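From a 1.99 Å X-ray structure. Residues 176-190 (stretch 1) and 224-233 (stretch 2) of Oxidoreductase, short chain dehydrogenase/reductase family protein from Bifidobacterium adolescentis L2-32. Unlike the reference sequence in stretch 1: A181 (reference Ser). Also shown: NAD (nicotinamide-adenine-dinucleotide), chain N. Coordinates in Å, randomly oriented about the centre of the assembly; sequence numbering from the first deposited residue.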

ATOM      1  N   LEU F 176     -15.393  13.508  -8.178  1.00 24.62           N
ATOM      2  CA  LEU F 176     -14.461  13.159  -9.282  1.00 24.43           C
ATOM      3  C   LEU F 176     -14.159  11.661  -9.211  1.00 23.90           C
ATOM      4  O   LEU F 176     -13.727  11.204  -8.136  1.00 23.23           O
ATOM      5  N   ILE F 177     -14.390  10.935 -10.308  1.00 24.50           N
ATOM      6  CA  ILE F 177     -14.022   9.495 -10.456  1.00 24.34           C
ATOM      7  C   ILE F 177     -13.032   9.374 -11.619  1.00 24.31           C
ATOM      8  O   ILE F 177     -13.436   9.605 -12.772  1.00 24.52           O
ATOM      9  N   PHE F 178     -11.780   9.035 -11.312  1.00 24.13           N
ATOM     10  CA  PHE F 178     -10.695   8.799 -12.296  1.00 24.25           C
ATOM     11  C   PHE F 178     -10.557   7.291 -12.514  1.00 24.38           C
ATOM     12  O   PHE F 178     -10.430   6.563 -11.518  1.00 24.30           O
ATOM     13  N   THR F 179     -10.587   6.836 -13.768  1.00 25.25           N
ATOM     14  CA  THR F 179     -10.310   5.423 -14.137  1.00 25.55           C
ATOM     15  C   THR F 179      -8.794   5.199 -14.099  1.00 26.65           C
ATOM     16  O   THR F 179      -8.091   5.768 -14.957  1.00 25.87           O
ATOM     17  N   ALA F 180      -8.317   4.430 -13.117  1.00 27.06           N
ATOM     18  CA  ALA F 180      -6.917   3.958 -13.007  1.00 27.93           C
ATOM     19  C   ALA F 180      -6.826   2.573 -13.660  1.00 29.39           C
ATOM     20  O   ALA F 180      -7.507   2.366 -14.684  1.00 29.68           O
ATOM     21  N   ALA F 181      -6.008   1.675 -13.104  1.00 30.96           N
ATOM     22  CA  ALA F 181      -5.893   0.254 -13.509  1.00 33.83           C
ATOM     23  C   ALA F 181      -5.009  -0.489 -12.503  1.00 36.53           C
ATOM     24  O   ALA F 181      -4.340   0.183 -11.687  1.00 38.64           O
ATOM     25  N   LEU F 182      -5.007  -1.823 -12.573  1.00 38.98           N
ATOM     26  CA  LEU F 182      -4.111  -2.698 -11.768  1.00 40.36           C
ATOM     27  C   LEU F 182      -2.681  -2.608 -12.308  1.00 40.05           C
ATOM     28  O   LEU F 182      -1.752  -2.924 -11.541  1.00 40.81           O
ATOM     29  N   SER F 183      -2.521  -2.201 -13.574  1.00 39.58           N
ATOM     30  CA  SER F 183      -1.224  -1.831 -14.202  1.00 37.73           C
ATOM     31  C   SER F 183      -0.560  -0.713 -13.387  1.00 38.04           C
ATOM     32  O   SER F 183       0.685  -0.665 -13.359  1.00 36.66           O
ATOM     33  N   GLY F 184      -1.375   0.145 -12.758  1.00 37.67           N
ATOM     34  CA  GLY F 184      -0.946   1.218 -11.837  1.00 35.96           C
ATOM     35  C   GLY F 184      -0.482   0.684 -10.490  1.00 35.21           C
ATOM     36  O   GLY F 184       0.209   1.432  -9.778  1.00 33.85           O
ATOM     37  N   HIS F 185      -0.863  -0.551 -10.139  1.00 35.43           N
ATOM     38  CA  HIS F 185      -0.475  -1.251  -8.883  1.00 35.81           C
ATOM     39  C   HIS F 185       0.599  -2.309  -9.158  1.00 35.58           C
ATOM     40  O   HIS F 185       1.570  -2.381  -8.377  1.00 35.64           O
ATOM     41  N   ASN F 186       0.396  -3.112 -10.207  1.00 36.47           N
ATOM     42  CA  ASN F 186       1.170  -4.341 -10.524  1.00 38.26           C
ATOM     43  C   ASN F 186       1.455  -4.393 -12.027  1.00 39.23           C
ATOM     44  O   ASN F 186       0.579  -3.981 -12.807  1.00 38.81           O
ATOM     45  N   ALA F 187       2.626  -4.900 -12.417  1.00 41.66           N
ATOM     46  CA  ALA F 187       2.916  -5.309 -13.810  1.00 43.56           C
ATOM     47  C   ALA F 187       2.057  -6.540 -14.122  1.00 45.13           C
ATOM     48  O   ALA F 187       2.252  -7.577 -13.453  1.00 46.07           O
ATOM     49  N   ASN F 188       1.118  -6.410 -15.065  1.00 45.38           N
ATOM     50  CA  ASN F 188       0.137  -7.471 -15.419  1.00 46.65           C
ATOM     51  C   ASN F 188       0.904  -8.745 -15.788  1.00 49.74           C
ATOM     52  O   ASN F 188       1.747  -8.686 -16.703  1.00 49.64           O
ATOM     53  N   TYR F 189       0.620  -9.846 -15.087  1.00 53.31           N
ATOM     54  CA  TYR F 189       1.323 -11.149 -15.208  1.00 56.90           C
ATOM     55  C   TYR F 189       0.783 -11.918 -16.422  1.00 60.94           C
ATOM     56  O   TYR F 189      -0.454 -12.000 -16.575  1.00 63.14           O
ATOM     57  N   MET F 190       1.686 -12.465 -17.247  1.00 64.66           N
ATOM     58  CA  MET F 190       1.360 -13.363 -18.391  1.00 67.43           C
ATOM     59  C   MET F 190       2.446 -14.439 -18.524  1.00 68.55           C
ATOM     60  O   MET F 190       3.383 -14.241 -19.324  1.00 66.61           O
ATOM     61  N   ARG F 224     -15.214  15.485  -3.559  1.00 21.40           N
ATOM     62  CA  ARG F 224     -14.561  14.172  -3.313  1.00 20.75           C
ATOM     63  C   ARG F 224     -13.865  13.729  -4.603  1.00 20.76           C
ATOM     64  O   ARG F 224     -14.383  14.052  -5.691  1.00 22.34           O
ATOM     65  N   SER F 225     -12.729  13.040  -4.477  1.00 19.52           N
ATOM     66  CA  SER F 225     -11.910  12.524  -5.604  1.00 19.01           C
ATOM     67  C   SER F 225     -11.456  11.098  -5.290  1.00 18.00           C
ATOM     68  O   SER F 225     -10.715  10.916  -4.306  1.00 17.61           O
ATOM     69  N   ASN F 226     -11.889  10.133  -6.101  1.00 17.93           N
ATOM     70  CA  ASN F 226     -11.570   8.692  -5.924  1.00 18.18           C
ATOM     71  C   ASN F 226     -11.198   8.094  -7.282  1.00 17.99           C
ATOM     72  O   ASN F 226     -11.521   8.711  -8.315  1.00 17.35           O
ATOM     73  N   THR F 227     -10.542   6.933  -7.260  1.00 18.47           N
ATOM     74  CA  THR F 227     -10.155   6.158  -8.463  1.00 19.05           C
ATOM     75  C   THR F 227     -10.846   4.793  -8.448  1.00 19.24           C
ATOM     76  O   THR F 227     -11.114   4.266  -7.351  1.00 18.92           O
ATOM     77  N   ILE F 228     -11.119   4.263  -9.639  1.00 19.80           N
ATOM     78  CA  ILE F 228     -11.552   2.859  -9.875  1.00 20.86           C
ATOM     79  C   ILE F 228     -10.423   2.165 -10.640  1.00 21.53           C
ATOM     80  O   ILE F 228     -10.025   2.688 -11.696  1.00 21.53           O
ATOM     81  N   SER F 229      -9.912   1.057 -10.101  1.00 22.25           N
ATOM     82  CA  SER F 229      -8.814   0.248 -10.690  1.00 22.77           C
ATOM     83  C   SER F 229      -9.383  -1.067 -11.208  1.00 23.94           C
ATOM     84  O   SER F 229      -9.226  -2.106 -10.567  1.00 24.12           O
ATOM     85  N   PRO F 230     -10.066  -1.069 -12.377  1.00 24.70           N
ATOM     86  CA  PRO F 230     -10.634  -2.299 -12.922  1.00 25.24           C
ATOM     87  C   PRO F 230      -9.527  -3.295 -13.292  1.00 25.99           C
ATOM     88  O   PRO F 230      -8.458  -2.864 -13.688  1.00 25.60           O
ATOM     89  N   GLY F 231      -9.802  -4.590 -13.121  1.00 27.23           N
ATOM     90  CA  GLY F 231      -8.952  -5.684 -13.626  1.00 28.40           C
ATOM     91  C   GLY F 231      -9.257  -5.952 -15.087  1.00 30.65           C
ATOM     92  O   GLY F 231      -9.505  -4.980 -15.823  1.00 31.46           O
ATOM     93  N   TYR F 232      -9.253  -7.222 -15.495  1.00 31.61           N
ATOM     94  CA  TYR F 232      -9.644  -7.657 -16.859  1.00 32.66           C
ATOM     95  C   TYR F 232     -11.164  -7.503 -16.998  1.00 32.46           C
ATOM     96  O   TYR F 232     -11.903  -8.302 -16.391  1.00 32.10           O
ATOM     97  N   VAL F 233     -11.600  -6.482 -17.744  1.00 32.00           N
ATOM     98  CA  VAL F 233     -13.034  -6.187 -18.039  1.00 33.31           C
ATOM     99  C   VAL F 233     -13.270  -6.372 -19.542  1.00 35.28           C
ATOM    100  O   VAL F 233     -12.491  -5.810 -20.337  1.00 35.84           O
TER

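The parallel strands 176-179 and 224-230 both run up to NAD, T179 at the ribose and P230 at the nicotinamide, so the two stretches meet first as neighbours in a sheet and then as loops lining one cofactor. Five backbone hydrogen bonds set the register: L176 N to R224 O (2.7 Å), N226 N to L176 O (2.9 Å), F178 N to N226 O (3.0 Å), I228 N to F178 O (3.0 Å) and A180 N to I228 O (2.8 Å). This ladder pairs L176 with S225, I177 with N226, F178 with T227 and T179 with I228, and successive pairs send their side chains to alternate faces of the sheet.

On the face of L176, S225, F178 and T227, L176 (chi1 m, chi2 t) lies beside S225, with CB 4.0 Å from S225 OG. F178 (chi1 m, chi2 75°) swings its ring back along the strand, bringing CE1 within 3.4 Å of S225 OG, while its CB sits 4.0 Å from T227 CG2. S225 takes the t rotamer and T227 the p rotamer; both hydroxyls find hydrogen bonds elsewhere in the structure.

The other face carries I177, N226, T179 and I228. Here I177 (chi1 m, chi2 off-well at 96°) reaches diagonally past its register partner, and its CG2 meets I228 CD1 at 3.4 Å, a close apolar contact; I228 is m, t. N226 (chi1 m) shares a water with the neighbouring strand: the water donates to L176 O at 2.8 Å and accepts from N226 ND2 at 3.1 Å, linking side chain to backbone. T179 (chi1 m) sets its CG2 4.3 Å from P230 CG and 3.3 Å from NAD O4D, so one methyl touches both the other stretch and the cofactor ribose.

Beyond the paired strands the packing changes. The CB of A180 points toward stretch 2, 3.5 Å from S229 OG and 4.2 Å from T227 CB. H185 (chi1 m, chi2 116°) also points toward it, and its CE1 comes to 3.2 Å from S229 OG, which lies at the ring edge near its plane. S229 itself (chi1 m) points sideways, yet its hydroxyl is approached by both residues. L182 (m, t) lays CD1 3.8 Å from G231 CA, filling space beside a residue that has no side chain. The CB of A181, where the reference sequence has Ser, points away from stretch 2 and lies 3.7 Å from NAD C5N.

Y232 (chi1 m, chi2 -63°) starts sideways, but its end comes nearer: OH is 3.8 Å from N188 CB and 3.9 Å from Y189 O, and this buried hydroxyl has no polar partner in the model. At the nicotinamide, G231 O lies 3.4 Å from C4N. V233, out of reach of stretch 1, holds the carboxamide through its backbone: N7N donates to V233 O at 3.2 Å, and V233 N makes a weak hydrogen bond to O7N at 3.5 Å.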

ATOM      1  CB  LEU F 176     -13.174  13.978  -9.147  1.00 24.45           C
ATOM      2  CG  LEU F 176     -13.354  15.489  -9.019  1.00 24.89           C
ATOM      3  CD1 LEU F 176     -12.028  16.156  -8.697  1.00 25.18           C
ATOM      4  CD2 LEU F 176     -13.960  16.077 -10.286  1.00 25.10           C
ATOM      5  CB  ILE F 177     -15.263   8.599 -10.657  1.00 24.38           C
ATOM      6  CG1 ILE F 177     -16.332   8.844  -9.586  1.00 24.95           C
ATOM      7  CG2 ILE F 177     -14.856   7.135 -10.714  1.00 24.16           C
ATOM      8  CD1 ILE F 177     -17.420   9.810 -10.002  1.00 25.40           C
ATOM      9  CB  PHE F 178      -9.376   9.391 -11.793  1.00 23.97           C
ATOM     10  CG  PHE F 178      -9.357  10.889 -11.609  1.00 23.80           C
ATOM     11  CD1 PHE F 178      -9.988  11.485 -10.527  1.00 23.75           C
ATOM     12  CD2 PHE F 178      -8.670  11.700 -12.497  1.00 23.60           C
ATOM     13  CE1 PHE F 178      -9.951  12.862 -10.355  1.00 23.54           C
ATOM     14  CE2 PHE F 178      -8.629  13.075 -12.321  1.00 23.80           C
ATOM     15  CZ  PHE F 178      -9.274  13.653 -11.252  1.00 23.54           C
ATOM     16  CB  THR F 179     -10.909   5.057 -15.500  1.00 25.71           C
ATOM     17  OG1 THR F 179     -12.285   5.436 -15.505  1.00 26.04           O
ATOM     18  CG2 THR F 179     -10.800   3.580 -15.807  1.00 25.88           C
ATOM     19  CB  ALA F 180      -6.486   3.952 -11.560  1.00 27.18           C
ATOM     20  CB  ALA F 181      -5.331   0.143 -14.905  1.00 33.88           C
ATOM     21  CB  LEU F 182      -4.622  -4.141 -11.811  1.00 43.64           C
ATOM     22  CG  LEU F 182      -5.714  -4.481 -10.800  1.00 44.85           C
ATOM     23  CD1 LEU F 182      -6.217  -5.890 -11.043  1.00 46.09           C
ATOM     24  CD2 LEU F 182      -5.213  -4.334  -9.367  1.00 46.14           C
ATOM     25  CB  SER F 183      -1.414  -1.429 -15.640  1.00 37.66           C
ATOM     26  OG  SER F 183      -2.144  -2.420 -16.347  1.00 36.67           O
ATOM     27  CB  HIS F 185      -1.693  -1.924  -8.242  1.00 36.12           C
ATOM     28  CG  HIS F 185      -2.728  -0.973  -7.747  1.00 37.19           C
ATOM     29  ND1 HIS F 185      -3.999  -0.926  -8.282  1.00 37.77           N
ATOM     30  CD2 HIS F 185      -2.692  -0.048  -6.765  1.00 37.28           C
ATOM     31  CE1 HIS F 185      -4.703  -0.011  -7.652  1.00 37.06           C
ATOM     32  NE2 HIS F 185      -3.925   0.541  -6.716  1.00 37.53           N
ATOM     33  CB  ASN F 186       0.398  -5.600 -10.120  1.00 39.02           C
ATOM     34  CG  ASN F 186       0.180  -5.711  -8.627  1.00 39.22           C
ATOM     35  OD1 ASN F 186      -0.893  -5.379  -8.128  1.00 40.24           O
ATOM     36  ND2 ASN F 186       1.191  -6.171  -7.908  1.00 39.47           N
ATOM     37  CB  ALA F 187       4.388  -5.591 -13.991  1.00 43.96           C
ATOM     38  CB  ASN F 188      -0.805  -7.044 -16.548  1.00 46.94           C
ATOM     39  CG  ASN F 188      -1.618  -5.808 -16.222  1.00 46.55           C
ATOM     40  OD1 ASN F 188      -1.313  -5.085 -15.275  1.00 48.04           O
ATOM     41  ND2 ASN F 188      -2.653  -5.554 -17.007  1.00 45.49           N
ATOM     42  CB  TYR F 189       1.157 -11.951 -13.915  1.00 57.48           C
ATOM     43  CG  TYR F 189       1.527 -13.408 -14.025  1.00 60.48           C
ATOM     44  CD1 TYR F 189       2.835 -13.828 -13.848  1.00 61.55           C
ATOM     45  CD2 TYR F 189       0.568 -14.367 -14.311  1.00 61.05           C
ATOM     46  CE1 TYR F 189       3.183 -15.165 -13.950  1.00 62.92           C
ATOM     47  CE2 TYR F 189       0.897 -15.708 -14.416  1.00 62.35           C
ATOM     48  CZ  TYR F 189       2.210 -16.108 -14.236  1.00 63.03           C
ATOM     49  OH  TYR F 189       2.540 -17.425 -14.340  1.00 64.59           O
ATOM     50  CB  MET F 190       1.247 -12.583 -19.706  1.00 69.13           C
ATOM     51  CG  MET F 190      -0.075 -11.855 -19.874  1.00 70.24           C
ATOM     52  SD  MET F 190      -1.499 -12.971 -19.979  1.00 74.50           S
ATOM     53  CE  MET F 190      -1.341 -13.563 -21.663  1.00 72.74           C
ATOM     54  CB  ARG F 224     -15.587  13.136  -2.843  1.00 20.47           C
ATOM     55  CG  ARG F 224     -16.270  13.501  -1.534  1.00 20.55           C
ATOM     56  CD  ARG F 224     -17.275  12.472  -1.053  1.00 20.39           C
ATOM     57  NE  ARG F 224     -18.318  12.184  -2.033  1.00 20.61           N
ATOM     58  CZ  ARG F 224     -18.377  11.103  -2.810  1.00 20.82           C
ATOM     59  NH1 ARG F 224     -17.443  10.165  -2.749  1.00 20.55           N
ATOM     60  NH2 ARG F 224     -19.385  10.961  -3.654  1.00 21.28           N
ATOM     61  CB  SER F 225     -10.730  13.419  -5.881  1.00 19.21           C
ATOM     62  OG  SER F 225      -9.973  12.935  -6.984  1.00 18.80           O
ATOM     63  CB  ASN F 226     -12.733   7.935  -5.279  1.00 17.96           C
ATOM     64  CG  ASN F 226     -13.015   8.397  -3.866  1.00 18.24           C
ATOM     65  OD1 ASN F 226     -12.228   8.140  -2.956  1.00 18.26           O
ATOM     66  ND2 ASN F 226     -14.134   9.079  -3.674  1.00 18.13           N
ATOM     67  CB  THR F 227      -8.636   5.985  -8.548  1.00 19.42           C
ATOM     68  OG1 THR F 227      -8.209   5.332  -7.354  1.00 19.76           O
ATOM     69  CG2 THR F 227      -7.909   7.300  -8.707  1.00 19.81           C
ATOM     70  CB  ILE F 228     -12.894   2.823 -10.631  1.00 21.60           C
ATOM     71  CG1 ILE F 228     -13.978   3.586  -9.865  1.00 22.16           C
ATOM     72  CG2 ILE F 228     -13.317   1.391 -10.930  1.00 22.03           C
ATOM     73  CD1 ILE F 228     -15.270   3.749 -10.629  1.00 23.17           C
ATOM     74  CB  SER F 229      -7.719   0.024  -9.685  1.00 22.71           C
ATOM     75  OG  SER F 229      -7.093   1.251  -9.351  1.00 22.92           O
ATOM     76  CB  PRO F 230     -11.412  -1.839 -14.165  1.00 24.84           C
ATOM     77  CG  PRO F 230     -10.762  -0.532 -14.554  1.00 24.85           C
ATOM     78  CD  PRO F 230     -10.309   0.091 -13.250  1.00 24.48           C
ATOM     79  CB  TYR F 232      -9.166  -9.085 -17.128  1.00 33.83           C
ATOM     80  CG  TYR F 232      -7.666  -9.242 -17.156  1.00 35.79           C
ATOM     81  CD1 TYR F 232      -6.897  -8.586 -18.104  1.00 36.25           C
ATOM     82  CD2 TYR F 232      -7.010 -10.049 -16.239  1.00 36.85           C
ATOM     83  CE1 TYR F 232      -5.518  -8.723 -18.140  1.00 37.62           C
ATOM     84  CE2 TYR F 232      -5.632 -10.198 -16.261  1.00 38.01           C
ATOM     85  CZ  TYR F 232      -4.883  -9.534 -17.216  1.00 38.69           C
ATOM     86  OH  TYR F 232      -3.524  -9.677 -17.247  1.00 40.57           O
ATOM     87  CB  VAL F 233     -13.432  -4.768 -17.590  1.00 32.27           C
ATOM     88  CG1 VAL F 233     -14.902  -4.486 -17.871  1.00 31.92           C
ATOM     89  CG2 VAL F 233     -13.112  -4.527 -16.122  1.00 32.52           C
TER
HETATM   90  PA  NAD N 301     -11.872   1.883 -24.843  1.00 44.29           P
HETATM   91  O1A NAD N 301     -10.612   1.964 -25.642  1.00 43.93           O
HETATM   92  O2A NAD N 301     -13.073   1.697 -25.781  1.00 46.65           O
HETATM   93  O5B NAD N 301     -12.101   3.201 -23.982  1.00 42.99           O
HETATM   94  C5B NAD N 301     -11.188   4.296 -24.064  1.00 42.41           C
HETATM   95  C4B NAD N 301     -11.965   5.520 -24.627  1.00 42.48           C
HETATM   96  O4B NAD N 301     -11.083   6.787 -24.364  1.00 42.66           O
HETATM   97  C3B NAD N 301     -12.161   5.441 -25.876  1.00 42.54           C
HETATM   98  O3B NAD N 301     -13.575   5.660 -26.227  1.00 40.82           O
HETATM   99  C2B NAD N 301     -11.240   6.632 -26.582  1.00 42.83           C
HETATM  100  O2B NAD N 301     -11.911   7.150 -27.768  1.00 43.49           O
HETATM  101  C1B NAD N 301     -11.102   7.539 -25.700  1.00 42.85           C
HETATM  102  N9A NAD N 301      -9.799   8.247 -25.911  1.00 43.65           N
HETATM  103  C8A NAD N 301      -8.491   7.919 -26.029  1.00 44.27           C
HETATM  104  N7A NAD N 301      -7.786   9.061 -26.229  1.00 43.01           N
HETATM  105  C5A NAD N 301      -8.657  10.090 -26.235  1.00 43.20           C
HETATM  106  C6A NAD N 301      -8.458  11.468 -26.400  1.00 42.61           C
HETATM  107  N6A NAD N 301      -7.335  12.319 -26.619  1.00 41.85           N
HETATM  108  N1A NAD N 301      -9.517  12.311 -26.364  1.00 42.82           N
HETATM  109  C2A NAD N 301     -10.786  11.823 -26.166  1.00 43.62           C
HETATM  110  N3A NAD N 301     -10.985  10.457 -26.002  1.00 44.28           N
HETATM  111  C4A NAD N 301      -9.912   9.599 -26.038  1.00 43.86           C
HETATM  112  O3  NAD N 301     -11.766   0.597 -23.821  1.00 45.29           O
HETATM  113  PN  NAD N 301     -12.218   0.641 -22.275  1.00 44.20           P
HETATM  114  O1N NAD N 301     -12.066  -0.738 -21.698  1.00 45.34           O
HETATM  115  O2N NAD N 301     -13.680   1.085 -22.189  1.00 42.06           O
HETATM  116  O5D NAD N 301     -11.258   1.636 -21.479  1.00 41.23           O
HETATM  117  C5D NAD N 301     -11.781   2.746 -20.763  1.00 39.18           C
HETATM  118  C4D NAD N 301     -10.782   3.155 -19.649  1.00 37.08           C
HETATM  119  O4D NAD N 301     -10.653   2.179 -18.793  1.00 36.84           O
HETATM  120  C3D NAD N 301      -9.401   3.410 -20.225  1.00 36.44           C
HETATM  121  O3D NAD N 301      -8.869   4.544 -19.670  1.00 35.67           O
HETATM  122  C2D NAD N 301      -8.575   2.154 -19.815  1.00 37.18           C
HETATM  123  O2D NAD N 301      -7.142   2.549 -19.734  1.00 34.73           O
HETATM  124  C1D NAD N 301      -9.078   1.817 -18.677  1.00 37.35           C
HETATM  125  N1N NAD N 301      -8.948   0.395 -18.341  1.00 39.10           N
HETATM  126  C2N NAD N 301      -9.656  -0.569 -19.045  1.00 39.99           C
HETATM  127  C3N NAD N 301      -9.527  -1.927 -18.713  1.00 40.79           C
HETATM  128  C7N NAD N 301     -10.301  -3.016 -19.494  1.00 41.22           C
HETATM  129  O7N NAD N 301      -9.832  -4.134 -19.594  1.00 43.05           O
HETATM  130  N7N NAD N 301     -11.558  -2.735 -20.097  1.00 42.31           N
HETATM  131  C4N NAD N 301      -8.695  -2.304 -17.675  1.00 39.95           C
HETATM  132  C5N NAD N 301      -7.990  -1.344 -16.966  1.00 38.39           C
HETATM  133  C6N NAD N 301      -8.129   0.009 -17.301  1.00 37.91           C
HETATM  134  O   HOH W   1     -15.533  10.325  -6.196  1.00 27.90           O